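Local coordinates for possible flavin reductase (Haemophilus somnus 129PT, PDB 2R0X), which probably acts as an NADPH-dependent flavin reductase that binds FMN, at residues N115-T121 against C134-H140; R66-V70 against L102-M108; F33-V38 against L49-N53; V22-G26 against H61-N65. One frame throughout, in Å; residues are numbered along the deposited sequence. Where two conformers were deposited one is given.

Contact 1 (N115-T121 against C134-H140)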
loop_
_atom_site.group_PDB
_atom_site.type_symbol
_atom_site.label_atom_id
_atom_site.label_comp_id
_atom_site.label_asym_id
_atom_site.label_seq_id
_atom_site.Cartn_x
_atom_site.Cartn_y
_atom_site.Cartn_z
ATOM N N ASN A 115 2.587 -8.240 13.266
ATOM C CA ASN A 115 1.220 -8.686 13.388
ATOM C C ASN A 115 0.338 -7.524 13.844
ATOM O O ASN A 115 0.582 -6.962 14.907
ATOM C CB ASN A 115 1.073 -9.850 14.388
ATOM C CG ASN A 115 2.083 -10.988 14.147
ATOM O OD1 ASN A 115 3.159 -11.002 14.757
ATOM N ND2 ASN A 115 1.722 -11.948 13.305
ATOM N N PHE A 116 -0.629 -7.141 13.023
ATOM C CA PHE A 116 -1.570 -6.075 13.358
ATOM C C PHE A 116 -2.964 -6.662 13.473
ATOM O O PHE A 116 -3.524 -7.133 12.505
ATOM C CB PHE A 116 -1.626 -5.012 12.259
ATOM C CG PHE A 116 -0.322 -4.388 11.858
ATOM C CD1 PHE A 116 0.457 -4.944 10.864
ATOM C CD2 PHE A 116 0.089 -3.211 12.416
ATOM C CE1 PHE A 116 1.633 -4.314 10.437
ATOM C CE2 PHE A 116 1.257 -2.571 11.956
ATOM C CZ PHE A 116 2.004 -3.156 10.977
ATOM N N ASP A 117 -3.509 -6.678 14.698
ATOM C CA ASP A 117 -4.866 -7.223 14.931
ATOM C C ASP A 117 -5.850 -6.067 14.875
ATOM O O ASP A 117 -5.610 -5.066 15.503
ATOM C CB ASP A 117 -4.912 -7.904 16.315
ATOM C CG ASP A 117 -6.034 -8.917 16.414
ATOM O OD1 ASP A 117 -6.704 -9.172 15.402
ATOM O OD2 ASP A 117 -6.216 -9.464 17.529
ATOM N N CYS A 118 -6.893 -6.240 14.072
ATOM C CA CYS A 118 -7.743 -5.135 13.669
ATOM C C CYS A 118 -9.223 -5.439 13.715
ATOM O O CYS A 118 -9.688 -6.551 13.556
ATOM C CB CYS A 118 -7.421 -4.748 12.222
ATOM S SG CYS A 118 -5.701 -4.361 11.830
ATOM N N GLU A 119 -9.954 -4.341 13.916
ATOM C CA GLU A 119 -11.392 -4.313 13.719
ATOM C C GLU A 119 -11.692 -3.682 12.376
ATOM O O GLU A 119 -11.112 -2.653 12.043
ATOM C CB GLU A 119 -12.069 -3.485 14.828
ATOM C CG GLU A 119 -11.981 -4.167 16.199
ATOM C CD GLU A 119 -12.389 -3.318 17.374
ATOM O OE1 GLU A 119 -12.633 -2.096 17.229
ATOM O OE2 GLU A 119 -12.402 -3.907 18.485
ATOM N N ILE A 120 -12.599 -4.288 11.603
ATOM C CA ILE A 120 -12.945 -3.752 10.264
ATOM C C ILE A 120 -14.049 -2.762 10.537
ATOM O O ILE A 120 -15.221 -3.120 10.648
ATOM C CB ILE A 120 -13.397 -4.854 9.309
ATOM C CG1 ILE A 120 -12.314 -5.935 9.146
ATOM C CG2 ILE A 120 -13.778 -4.256 7.929
ATOM C CD1 ILE A 120 -12.698 -7.086 8.298
ATOM N N THR A 121 -13.667 -1.510 10.614
ATOM C CA THR A 121 -14.531 -0.479 11.054
ATOM C C THR A 121 -15.568 -0.140 9.980
ATOM O O THR A 121 -16.748 0.049 10.278
ATOM C CB THR A 121 -13.666 0.695 11.417
ATOM O OG1 THR A 121 -12.597 0.213 12.281
ATOM C CG2 THR A 121 -14.511 1.757 12.085
ATOM N N CYS A 134 -9.446 -0.496 8.730
ATOM C CA CYS A 134 -9.168 -1.380 9.866
ATOM C C CYS A 134 -8.484 -0.643 11.009
ATOM O O CYS A 134 -7.301 -0.334 10.937
ATOM C CB CYS A 134 -8.253 -2.507 9.381
ATOM S SG CYS A 134 -8.978 -3.554 8.103
ATOM N N LYS A 135 -9.214 -0.468 12.097
ATOM C CA LYS A 135 -8.663 0.107 13.301
ATOM C C LYS A 135 -7.788 -0.954 13.968
ATOM O O LYS A 135 -8.244 -2.058 14.238
ATOM C CB LYS A 135 -9.782 0.526 14.249
ATOM C CG LYS A 135 -9.264 1.103 15.529
ATOM C CD LYS A 135 -10.415 1.353 16.547
ATOM C CE LYS A 135 -9.896 1.767 17.856
ATOM N NZ LYS A 135 -11.096 1.979 18.734
ATOM N N ILE A 136 -6.567 -0.601 14.297
ATOM C CA ILE A 136 -5.618 -1.531 14.936
ATOM C C ILE A 136 -5.881 -1.572 16.431
ATOM O O ILE A 136 -5.897 -0.545 17.097
ATOM C CB ILE A 136 -4.156 -1.144 14.655
ATOM C CG1 ILE A 136 -3.917 -1.153 13.127
ATOM C CG2 ILE A 136 -3.205 -2.059 15.383
ATOM C CD1 ILE A 136 -2.716 -0.356 12.749
ATOM N N VAL A 137 -6.116 -2.763 16.961
ATOM C CA VAL A 137 -6.403 -2.924 18.384
ATOM C C VAL A 137 -5.331 -3.706 19.138
ATOM O O VAL A 137 -5.361 -3.689 20.367
ATOM C CB VAL A 137 -7.792 -3.509 18.640
ATOM C CG1 VAL A 137 -8.875 -2.551 18.070
ATOM C CG2 VAL A 137 -7.937 -4.901 18.043
ATOM N N ASP A 138 -4.367 -4.340 18.454
ATOM C CA ASP A 138 -3.264 -4.998 19.133
ATOM C C ASP A 138 -2.159 -5.165 18.080
ATOM O O ASP A 138 -2.445 -5.292 16.909
ATOM C CB ASP A 138 -3.748 -6.355 19.738
ATOM C CG ASP A 138 -2.961 -6.831 20.907
ATOM O OD1 ASP A 138 -1.839 -6.331 21.145
ATOM O OD2 ASP A 138 -3.487 -7.765 21.587
ATOM N N ILE A 139 -0.910 -5.138 18.523
ATOM C CA ILE A 139 0.251 -5.238 17.626
ATOM C C ILE A 139 1.263 -6.138 18.302
ATOM O O ILE A 139 1.491 -6.049 19.498
ATOM C CB ILE A 139 0.896 -3.876 17.338
ATOM C CG1 ILE A 139 -0.018 -2.983 16.511
ATOM C CG2 ILE A 139 2.278 -4.017 16.656
ATOM C CD1 ILE A 139 0.540 -1.590 16.166
ATOM N N HIS A 140 1.900 -6.988 17.501
ATOM C CA HIS A 140 3.115 -7.684 17.881
ATOM C C HIS A 140 4.154 -7.376 16.804
ATOM O O HIS A 140 3.846 -7.443 15.638
ATOM C CB HIS A 140 2.827 -9.176 17.945
ATOM C CG HIS A 140 3.971 -10.010 18.402
ATOM N ND1 HIS A 140 4.966 -10.435 17.546
ATOM C CD2 HIS A 140 4.256 -10.543 19.614
ATOM C CE1 HIS A 140 5.843 -11.160 18.220
ATOM N NE2 HIS A 140 5.423 -11.263 19.469
HETATM O O HOH W 1 5.792 -9.910 14.767
HETATM O O HOH W 2 -12.427 -0.338 19.318
#

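Contact 2 (R66-V70 against L102-M108)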
loop_
_atom_site.group_PDB
_atom_site.type_symbol
_atom_site.label_atom_id
_atom_site.label_comp_id
_atom_site.label_asym_id
_atom_site.label_seq_id
_atom_site.Cartn_x
_atom_site.Cartn_y
_atom_site.Cartn_z
ATOM N N ARG A 66 -15.899 -9.251 10.724
ATOM C CA ARG A 66 -15.542 -7.858 10.964
ATOM C C ARG A 66 -14.308 -7.609 11.829
ATOM O O ARG A 66 -14.134 -6.528 12.411
ATOM C CB ARG A 66 -16.753 -7.071 11.421
ATOM C CG ARG A 66 -17.817 -7.025 10.338
ATOM C CD ARG A 66 -17.403 -6.264 9.074
ATOM N NE ARG A 66 -17.218 -4.848 9.338
ATOM C CZ ARG A 66 -18.191 -3.947 9.245
ATOM N NH1 ARG A 66 -19.404 -4.264 8.828
ATOM N NH2 ARG A 66 -17.929 -2.709 9.603
ATOM N N VAL A 67 -13.401 -8.588 11.794
ATOM C CA VAL A 67 -12.071 -8.453 12.370
ATOM C C VAL A 67 -11.102 -9.124 11.425
ATOM O O VAL A 67 -11.505 -10.029 10.673
ATOM C CB VAL A 67 -11.985 -9.097 13.779
ATOM C CG1 VAL A 67 -12.817 -8.267 14.803
ATOM C CG2 VAL A 67 -12.407 -10.553 13.779
ATOM N N LEU A 68 -9.846 -8.697 11.450
ATOM C CA LEU A 68 -8.812 -9.365 10.673
ATOM C C LEU A 68 -7.482 -9.122 11.365
ATOM O O LEU A 68 -7.302 -8.186 12.118
ATOM C CB LEU A 68 -8.802 -8.907 9.216
ATOM C CG LEU A 68 -8.556 -7.465 8.853
ATOM C CD1 LEU A 68 -7.098 -7.076 8.980
ATOM C CD2 LEU A 68 -8.991 -7.232 7.417
HETATM N N MSE A 69 -6.527 -9.976 11.003
HETATM C CA MSE A 69 -5.123 -9.834 11.382
HETATM C C MSE A 69 -4.292 -9.640 10.123
HETATM O O MSE A 69 -4.425 -10.446 9.192
HETATM C CB MSE A 69 -4.675 -11.109 12.079
HETATM C CG MSE A 69 -3.218 -11.115 12.518
HETATM SE SE MSE A 69 -2.799 -10.207 14.156
HETATM C CE MSE A 69 -3.881 -11.396 15.272
ATOM N N VAL A 70 -3.459 -8.605 10.089
ATOM C CA VAL A 70 -2.464 -8.465 9.029
ATOM C C VAL A 70 -1.166 -9.069 9.566
ATOM O O VAL A 70 -0.600 -8.564 10.519
ATOM C CB VAL A 70 -2.244 -7.007 8.607
ATOM C CG1 VAL A 70 -1.147 -6.896 7.565
ATOM C CG2 VAL A 70 -3.568 -6.438 8.042
ATOM N N LEU A 102 -4.392 -12.734 19.368
ATOM C CA LEU A 102 -4.124 -11.554 20.169
ATOM C C LEU A 102 -5.430 -11.148 20.854
ATOM O O LEU A 102 -5.725 -11.658 21.915
ATOM C CB LEU A 102 -3.462 -10.435 19.349
ATOM C CG LEU A 102 -2.003 -10.650 18.960
ATOM C CD1 LEU A 102 -1.532 -9.505 18.002
ATOM C CD2 LEU A 102 -1.102 -10.721 20.174
ATOM N N THR A 103 -6.186 -10.244 20.260
ATOM C CA THR A 103 -7.415 -9.732 20.823
ATOM C C THR A 103 -8.685 -10.162 20.084
ATOM O O THR A 103 -9.699 -10.502 20.723
ATOM C CB THR A 103 -7.339 -8.186 20.942
ATOM O OG1 THR A 103 -6.252 -7.788 21.802
ATOM C CG2 THR A 103 -8.627 -7.685 21.572
ATOM N N THR A 104 -8.662 -10.134 18.756
ATOM C CA THR A 104 -9.889 -10.374 17.988
ATOM C C THR A 104 -10.262 -11.832 17.769
ATOM O O THR A 104 -11.369 -12.120 17.360
ATOM C CB THR A 104 -9.865 -9.693 16.639
ATOM O OG1 THR A 104 -8.972 -10.391 15.782
ATOM C CG2 THR A 104 -9.557 -8.199 16.723
ATOM N N GLY A 105 -9.316 -12.740 17.989
ATOM C CA GLY A 105 -9.485 -14.102 17.573
ATOM C C GLY A 105 -9.007 -14.400 16.166
ATOM O O GLY A 105 -8.853 -15.582 15.806
ATOM N N SER A 106 -8.702 -13.363 15.385
ATOM C CA SER A 106 -8.114 -13.583 14.077
ATOM C C SER A 106 -6.753 -14.278 14.270
ATOM O O SER A 106 -5.979 -13.899 15.172
ATOM C CB SER A 106 -7.902 -12.256 13.349
ATOM O OG SER A 106 -9.133 -11.604 13.161
ATOM N N PRO A 107 -6.419 -15.279 13.461
ATOM C CA PRO A 107 -5.178 -16.026 13.688
ATOM C C PRO A 107 -3.913 -15.186 13.483
ATOM O O PRO A 107 -3.725 -14.552 12.443
ATOM C CB PRO A 107 -5.254 -17.138 12.657
ATOM C CG PRO A 107 -6.656 -17.263 12.304
ATOM C CD PRO A 107 -7.282 -15.945 12.494
HETATM N N MSE A 108 -3.065 -15.184 14.513
HETATM C CA MSE A 108 -1.778 -14.539 14.507
HETATM C C MSE A 108 -0.709 -15.495 14.069
HETATM O O MSE A 108 -0.501 -16.530 14.701
HETATM C CB MSE A 108 -1.420 -14.031 15.890
HETATM C CG MSE A 108 -0.277 -13.055 15.894
HETATM SE SE MSE A 108 0.625 -12.750 17.547
HETATM C CE MSE A 108 2.182 -13.806 17.245
#

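Contact 3 (F33-V38 against L49-N53). With ACT (acetate ion), chain B.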
loop_
_atom_site.group_PDB
_atom_site.type_symbol
_atom_site.label_atom_id
_atom_site.label_comp_id
_atom_site.label_asym_id
_atom_site.label_seq_id
_atom_site.Cartn_x
_atom_site.Cartn_y
_atom_site.Cartn_z
ATOM N N PHE A 33 -5.798 -15.092 3.416
ATOM C CA PHE A 33 -5.352 -14.892 2.050
ATOM C C PHE A 33 -4.095 -14.035 2.032
ATOM O O PHE A 33 -3.900 -13.181 2.862
ATOM C CB PHE A 33 -6.454 -14.275 1.158
ATOM C CG PHE A 33 -6.842 -12.862 1.522
ATOM C CD1 PHE A 33 -7.751 -12.615 2.530
ATOM C CD2 PHE A 33 -6.333 -11.751 0.845
ATOM C CE1 PHE A 33 -8.133 -11.344 2.874
ATOM C CE2 PHE A 33 -6.745 -10.438 1.221
ATOM C CZ PHE A 33 -7.632 -10.268 2.233
ATOM N N THR A 34 -3.274 -14.268 1.013
ATOM C CA THR A 34 -2.084 -13.441 0.771
ATOM C C THR A 34 -2.499 -12.113 0.150
ATOM O O THR A 34 -3.287 -12.097 -0.803
ATOM C CB THR A 34 -1.089 -14.181 -0.108
ATOM O OG1 THR A 34 -0.757 -15.395 0.546
ATOM C CG2 THR A 34 0.184 -13.374 -0.344
ATOM N N ALA A 35 -1.928 -11.022 0.650
ATOM C CA ALA A 35 -2.211 -9.677 0.123
ATOM C C ALA A 35 -0.956 -8.850 0.036
ATOM O O ALA A 35 -0.084 -8.913 0.892
ATOM C CB ALA A 35 -3.192 -8.959 1.045
ATOM N N SER A 36 -0.917 -8.015 -0.990
ATOM C CA SER A 36 0.066 -6.945 -1.075
ATOM C C SER A 36 -0.559 -5.548 -0.913
ATOM O O SER A 36 0.147 -4.577 -0.570
ATOM C CB SER A 36 0.804 -6.999 -2.408
ATOM O OG SER A 36 -0.114 -7.112 -3.488
ATOM N N ALA A 37 -1.862 -5.423 -1.173
ATOM C CA ALA A 37 -2.555 -4.112 -1.194
ATOM C C ALA A 37 -3.022 -3.778 0.225
ATOM O O ALA A 37 -4.204 -3.876 0.550
ATOM C CB ALA A 37 -3.680 -4.131 -2.202
ATOM N N VAL A 38 -2.034 -3.411 1.040
ATOM C CA VAL A 38 -2.174 -3.095 2.448
ATOM C C VAL A 38 -1.321 -1.852 2.684
ATOM O O VAL A 38 -0.160 -1.804 2.302
ATOM C CB VAL A 38 -1.666 -4.277 3.318
ATOM C CG1 VAL A 38 -1.717 -3.895 4.776
ATOM C CG2 VAL A 38 -2.408 -5.534 3.026
ATOM N N LEU A 49 -5.528 -0.040 5.881
ATOM C CA LEU A 49 -6.497 -0.603 4.963
ATOM C C LEU A 49 -5.955 -1.815 4.287
ATOM O O LEU A 49 -4.741 -2.006 4.170
ATOM C CB LEU A 49 -6.960 0.431 3.927
ATOM C CG LEU A 49 -5.925 0.951 2.909
ATOM C CD1 LEU A 49 -5.704 -0.015 1.757
ATOM C CD2 LEU A 49 -6.326 2.349 2.307
ATOM N N VAL A 50 -6.897 -2.667 3.904
ATOM C CA VAL A 50 -6.633 -3.886 3.187
ATOM C C VAL A 50 -7.609 -3.918 2.020
ATOM O O VAL A 50 -8.813 -3.767 2.227
ATOM C CB VAL A 50 -6.891 -5.130 4.071
ATOM C CG1 VAL A 50 -6.683 -6.414 3.240
ATOM C CG2 VAL A 50 -5.986 -5.102 5.305
ATOM N N CYS A 51 -7.110 -4.127 0.803
ATOM C CA CYS A 51 -7.981 -4.312 -0.350
ATOM C C CYS A 51 -8.249 -5.822 -0.538
ATOM O O CYS A 51 -7.355 -6.648 -0.351
ATOM C CB CYS A 51 -7.417 -3.677 -1.603
ATOM S SG CYS A 51 -7.116 -1.946 -1.490
ATOM N N ILE A 52 -9.485 -6.171 -0.850
ATOM C CA ILE A 52 -9.915 -7.556 -0.939
ATOM C C ILE A 52 -10.789 -7.661 -2.180
ATOM O O ILE A 52 -11.605 -6.770 -2.483
ATOM C CB ILE A 52 -10.640 -8.047 0.346
ATOM C CG1 ILE A 52 -10.828 -9.570 0.332
ATOM C CG2 ILE A 52 -11.914 -7.264 0.573
ATOM C CD1 ILE A 52 -11.317 -10.125 1.676
ATOM N N ASN A 53 -10.636 -8.779 -2.892
ATOM C CA ASN A 53 -11.502 -9.089 -4.009
ATOM C C ASN A 53 -12.850 -9.543 -3.455
ATOM O O ASN A 53 -12.920 -10.529 -2.718
ATOM C CB ASN A 53 -10.877 -10.154 -4.933
ATOM C CG ASN A 53 -11.653 -10.296 -6.241
ATOM O OD1 ASN A 53 -12.859 -10.424 -6.240
ATOM N ND2 ASN A 53 -10.934 -10.262 -7.368
HETATM C C ACT B . -7.294 -10.194 -6.327
HETATM O O ACT B . -6.785 -9.206 -5.755
HETATM O OXT ACT B . -7.763 -10.006 -7.467
HETATM C CH3 ACT B . -7.399 -11.527 -5.658
#

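Contact 4 (V22-G26 against H61-N65). With ACT (acetate ion), chain F; SO4 (sulfate ion), chain I.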
loop_
_atom_site.group_PDB
_atom_site.type_symbol
_atom_site.label_atom_id
_atom_site.label_comp_id
_atom_site.label_asym_id
_atom_site.label_seq_id
_atom_site.Cartn_x
_atom_site.Cartn_y
_atom_site.Cartn_z
ATOM N N VAL A 22 -3.438 -12.159 5.428
ATOM C CA VAL A 22 -4.533 -11.504 6.134
ATOM C C VAL A 22 -5.491 -12.593 6.553
ATOM O O VAL A 22 -5.979 -13.335 5.719
ATOM C CB VAL A 22 -5.193 -10.479 5.215
ATOM C CG1 VAL A 22 -6.426 -9.847 5.916
ATOM C CG2 VAL A 22 -4.147 -9.394 4.799
ATOM N N THR A 23 -5.809 -12.667 7.847
ATOM C CA THR A 23 -6.599 -13.779 8.367
ATOM C C THR A 23 -7.773 -13.259 9.186
ATOM O O THR A 23 -7.818 -12.132 9.626
ATOM C CB THR A 23 -5.742 -14.643 9.290
ATOM O OG1 THR A 23 -5.341 -13.866 10.395
ATOM C CG2 THR A 23 -4.519 -15.213 8.560
ATOM N N THR A 24 -8.720 -14.168 9.402
ATOM C CA THR A 24 -9.853 -13.942 10.278
ATOM C C THR A 24 -10.270 -15.317 10.822
ATOM O O THR A 24 -9.840 -16.369 10.343
ATOM C CB THR A 24 -11.015 -13.196 9.573
ATOM O OG1 THR A 24 -11.952 -12.738 10.547
ATOM C CG2 THR A 24 -11.735 -14.066 8.543
ATOM N N SER A 25 -11.154 -15.269 11.818
ATOM C CA SER A 25 -11.596 -16.440 12.573
ATOM C C SER A 25 -13.070 -16.692 12.427
ATOM O O SER A 25 -13.855 -15.736 12.484
ATOM C CB SER A 25 -11.443 -16.133 14.039
ATOM O OG SER A 25 -12.509 -15.258 14.383
ATOM N N GLY A 26 -13.457 -17.966 12.487
ATOM C CA GLY A 26 -14.806 -18.314 12.155
ATOM C C GLY A 26 -15.146 -19.589 12.885
ATOM O O GLY A 26 -14.298 -20.196 13.555
ATOM N N HIS A 61 -16.205 -14.231 4.768
ATOM C CA HIS A 61 -15.757 -14.483 6.116
ATOM C C HIS A 61 -15.322 -13.196 6.803
ATOM O O HIS A 61 -15.586 -12.957 7.965
ATOM C CB HIS A 61 -14.596 -15.509 6.075
ATOM C CG HIS A 61 -14.948 -16.797 5.362
ATOM N ND1 HIS A 61 -15.822 -17.723 5.894
ATOM C CD2 HIS A 61 -14.561 -17.302 4.166
ATOM C CE1 HIS A 61 -15.962 -18.733 5.052
ATOM N NE2 HIS A 61 -15.202 -18.510 4.000
ATOM N N PHE A 62 -14.704 -12.300 6.042
ATOM C CA PHE A 62 -14.279 -11.013 6.560
ATOM C C PHE A 62 -15.498 -10.109 6.817
ATOM O O PHE A 62 -15.574 -9.413 7.812
ATOM C CB PHE A 62 -13.228 -10.388 5.626
ATOM C CG PHE A 62 -11.925 -11.120 5.697
ATOM C CD1 PHE A 62 -10.962 -10.781 6.614
ATOM C CD2 PHE A 62 -11.732 -12.259 4.916
ATOM C CE1 PHE A 62 -9.751 -11.518 6.700
ATOM C CE2 PHE A 62 -10.558 -13.054 5.058
ATOM C CZ PHE A 62 -9.568 -12.635 5.903
ATOM N N VAL A 63 -16.429 -10.113 5.887
ATOM C CA VAL A 63 -17.672 -9.346 6.047
ATOM C C VAL A 63 -18.421 -9.812 7.295
ATOM O O VAL A 63 -18.984 -8.996 8.031
ATOM C CB VAL A 63 -18.579 -9.453 4.785
ATOM C CG1 VAL A 63 -19.927 -8.771 5.020
ATOM C CG2 VAL A 63 -17.883 -8.836 3.631
ATOM N N LYS A 64 -18.513 -11.117 7.489
ATOM C CA LYS A 64 -19.295 -11.688 8.604
ATOM C C LYS A 64 -18.619 -11.348 9.933
ATOM O O LYS A 64 -19.260 -10.895 10.893
ATOM C CB LYS A 64 -19.386 -13.213 8.470
ATOM C CG LYS A 64 -19.953 -13.927 9.692
ATOM N N ASN A 65 -17.302 -11.577 10.016
ATOM C CA ASN A 65 -16.588 -11.446 11.303
ATOM C C ASN A 65 -16.258 -10.039 11.712
ATOM O O ASN A 65 -16.258 -9.677 12.882
ATOM C CB ASN A 65 -15.282 -12.216 11.306
ATOM C CG ASN A 65 -15.487 -13.661 11.082
ATOM O OD1 ASN A 65 -16.622 -14.153 11.186
ATOM N ND2 ASN A 65 -14.414 -14.374 10.787
HETATM C C ACT F . -17.268 -18.351 9.103
HETATM O O ACT F . -17.808 -18.773 8.095
HETATM O OXT ACT F . -16.200 -18.914 9.343
HETATM C CH3 ACT F . -17.947 -17.407 10.054
HETATM S S SO4 I . -13.935 -21.886 2.653
HETATM O O1 SO4 I . -14.244 -22.189 4.058
HETATM O O2 SO4 I . -14.658 -20.672 2.254
HETATM O O3 SO4 I . -14.368 -23.022 1.816
HETATM O O4 SO4 I . -12.484 -21.751 2.525
#

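Contact 1 (N115-T121 against C134-H140)
The Phe116 ring is approached obliquely at CD2 by two aliphatic tips: Ile136 CD1 lies 4.0 Å from Phe116 CD2, and Ile139 runs alongside the ring, pointing the same way. The His140 ring and the Asn115 amide, also side by side, have their planes turned 62° apart. A water in the plane of the imidazole, at its edge, is 2.9 Å from His140 ND1 and also reaches Asn115 OD1, while Asn115 ND2 is taken up by Asn71 OD1 and Leu109 O. The two strands belong to an antiparallel hairpin of the split barrel, and a classic beta bulge breaks its regular pairing: Val137 and Asp138 both face Asp117. Asp117 O is therefore gripped twice, by Val137 N at 2.8 Å and by the more bent Asp138 N at 3.3 Å. Val137 CG2, tucked between its own backbone N and carbonyl carbon, comes within 3.4 Å of Asp117 O, while Val137 CG1 crosses the Glu119 side chain at about a right angle, 3.7 Å from Glu119 CD. The Asp117 and Asp138 carboxylates end elsewhere, bonded to the loop residues Thr103 and Thr104. On the sheet face that carries Phe116, Cys118 CB meets Cys134 CB at 3.7 Å; with SG beside the backbone N (chi1 -55°), Cys118 also leans its sulfur against Ile136 CG1. Phe8 and Ala11 of the second subunit pack on Ile136, Phe116 and Ile139. Along the hairpin, a second water accepts from Lys135 NZ and donates to Glu119 OE1, 2.7 Å away, joining two extended side chains whose charged atoms do not touch.

Contact 2 (R66-V70 against L102-M108)
Packing carries this contact: Val67 and Thr104 meet tip to tip, with Val67 CB 3.6 Å from Thr104 CB. The branch Val67 CG2 turns instead toward Ser106, whose OG also lies 3.4 Å from Leu68 CA. Selenomethionine Met69 reaches deepest into the loop. CG points away from the backbone N (chi1 179°), and bends at the next two torsions fold the chain back, so that Met69 CE lies 3.3 Å from Ser106 O, packs 3.7 Å from Met108 CB and also touches Leu102 CD1, the two side chains of Met69 and Leu102 crossing at about a right angle. Nearer the backbone, Met69 CG lies against Pro107 O.

Within the loop, Thr104 OG1 accepts Ser106 N at 3.0 Å, closing an ST turn, and Ser106 OG donates to the same oxygen at 2.9 Å. Thr104 OG1 is in turn bonded to Asp117 OD1, so one hydroxyl links the turn to the sheet.

In the fold, the 102-108 loop lies over strand 67-72, which runs between strands 17-25 and 114-126; Pro107 O bonds Thr23 OG1 of the former, and Thr104 packs on Val137 of strand 129-141.

Contact 3 (F33-V38 against L49-N53)
Ala37 O accepts Cys51 N at 2.9 Å in an almost linear bond, 169° at the hydrogen, and Val50 CA-H also leans on this oxygen. The bond joins strands 30-43 and 46-53, an antiparallel hairpin within the split-barrel sheet, at the point where the first strand is interrupted: Ala37 is the centre of an inverse gamma turn, closed by a weak bond from Val38 N to Ser36 O. Beyond the turn Val38 pairs with Val50 as a non-hydrogen-bonded pair, Val38 CA sitting 3.3 Å from Leu49 O. Their side chains lie on the same face of the sheet, while Ala37 CB meets Cys51 CB at 3.8 Å beside Ser40 of the second subunit.

Before the turn the strands diverge, and the contact passes to the Phe33 side chain. Its CG stands between the backbone N and the carbonyl carbon (chi1 67°), which sends CE1 and CZ toward strand 46-53. Cys51 O lies near the plane of the ring, at its edge, and Val50 CG1 touches CZ obliquely. The Phe33 ring also makes an edge-to-face contact with Phe62 of helix 59-65. At the strand's end Asn53 ND2 donates to an acetate, probably from the crystallisation liquor, that His129 also binds. Ile52 crosses the Phe33 side chain at about a right angle, its CD1 3.6 Å from Phe33 CE1.

Contact 4 (V22-G26 against H61-N65)
Thr24 fills the angle between strand 17-25 and helix 59-65, and each atom of its side chain meets the helix. CB lies over one face of the Phe62 ring, 3.6 Å from Phe62 CE1. From there the methyl CG2, held between the backbone N and the carbonyl carbon, stands almost squarely above the ring: a CH-pi contact of 3.6 Å from Thr24 CG2 to the centroid of Phe62, only 9° off the normal. The same methyl also touches His61 CB. The hydroxyl takes the other direction, trans to the backbone N (chi1 -167°), and is bonded to Val67 O. In the conformer given, Thr24 OG1 would also accept Asn65 ND2 at 3.0 Å, a doubtful bond because that nitrogen lies impossibly close to Ser25 O; Asn65 and Ser25 were each modelled in two conformers.

Two residues earlier in the strand, Val22 O sits at the edge of the Phe62 ring, 3.7 Å from Phe62 CZ, and Val22 CG1 packs against Phe62 CE1 at 3.8 Å. His61 turns its ring away from the strand and donates from both nitrogens to ions probably left by the crystallisation liquor, ND1 to an acetate also held by His31 and His61 NE2 to the sulfate oxygen O2, 2.8 Å off. Its ring stacks on that of His31.

The 61-65 turn of helix 59-65 runs at 52° to strand 22-25, with Phe62 packed between Val22, Leu68 of strand 67-72 and Phe33 of strand 30-43.

How the contacts relate
All four contacts reach one curled antiparallel sheet. Contacts 1 and 2, whose centres are 7 Å apart, are tied through Asp117 OD1 to Thr104 OG1, 2.6 Å. Contact 2 is joined to contact 4, 8 Å between centres, by Thr23 OG1 to Pro107 O at 2.7 Å. Contact 3 is nested inside the loop that contact 4 closes; Phe33 O lies 2.8 Å from Val22 N, and Ile52 CD1 also packs on Phe62. Valines of contacts 2 and 3 meet, with Val70 CG2 3.9 Å from Val50 CG2. Contacts 1 and 3 both touch the second subunit. The ions beside contacts 3 and 4 are acetate and sulfate, probably from the crystallisation liquor; the segments given hold no flavin.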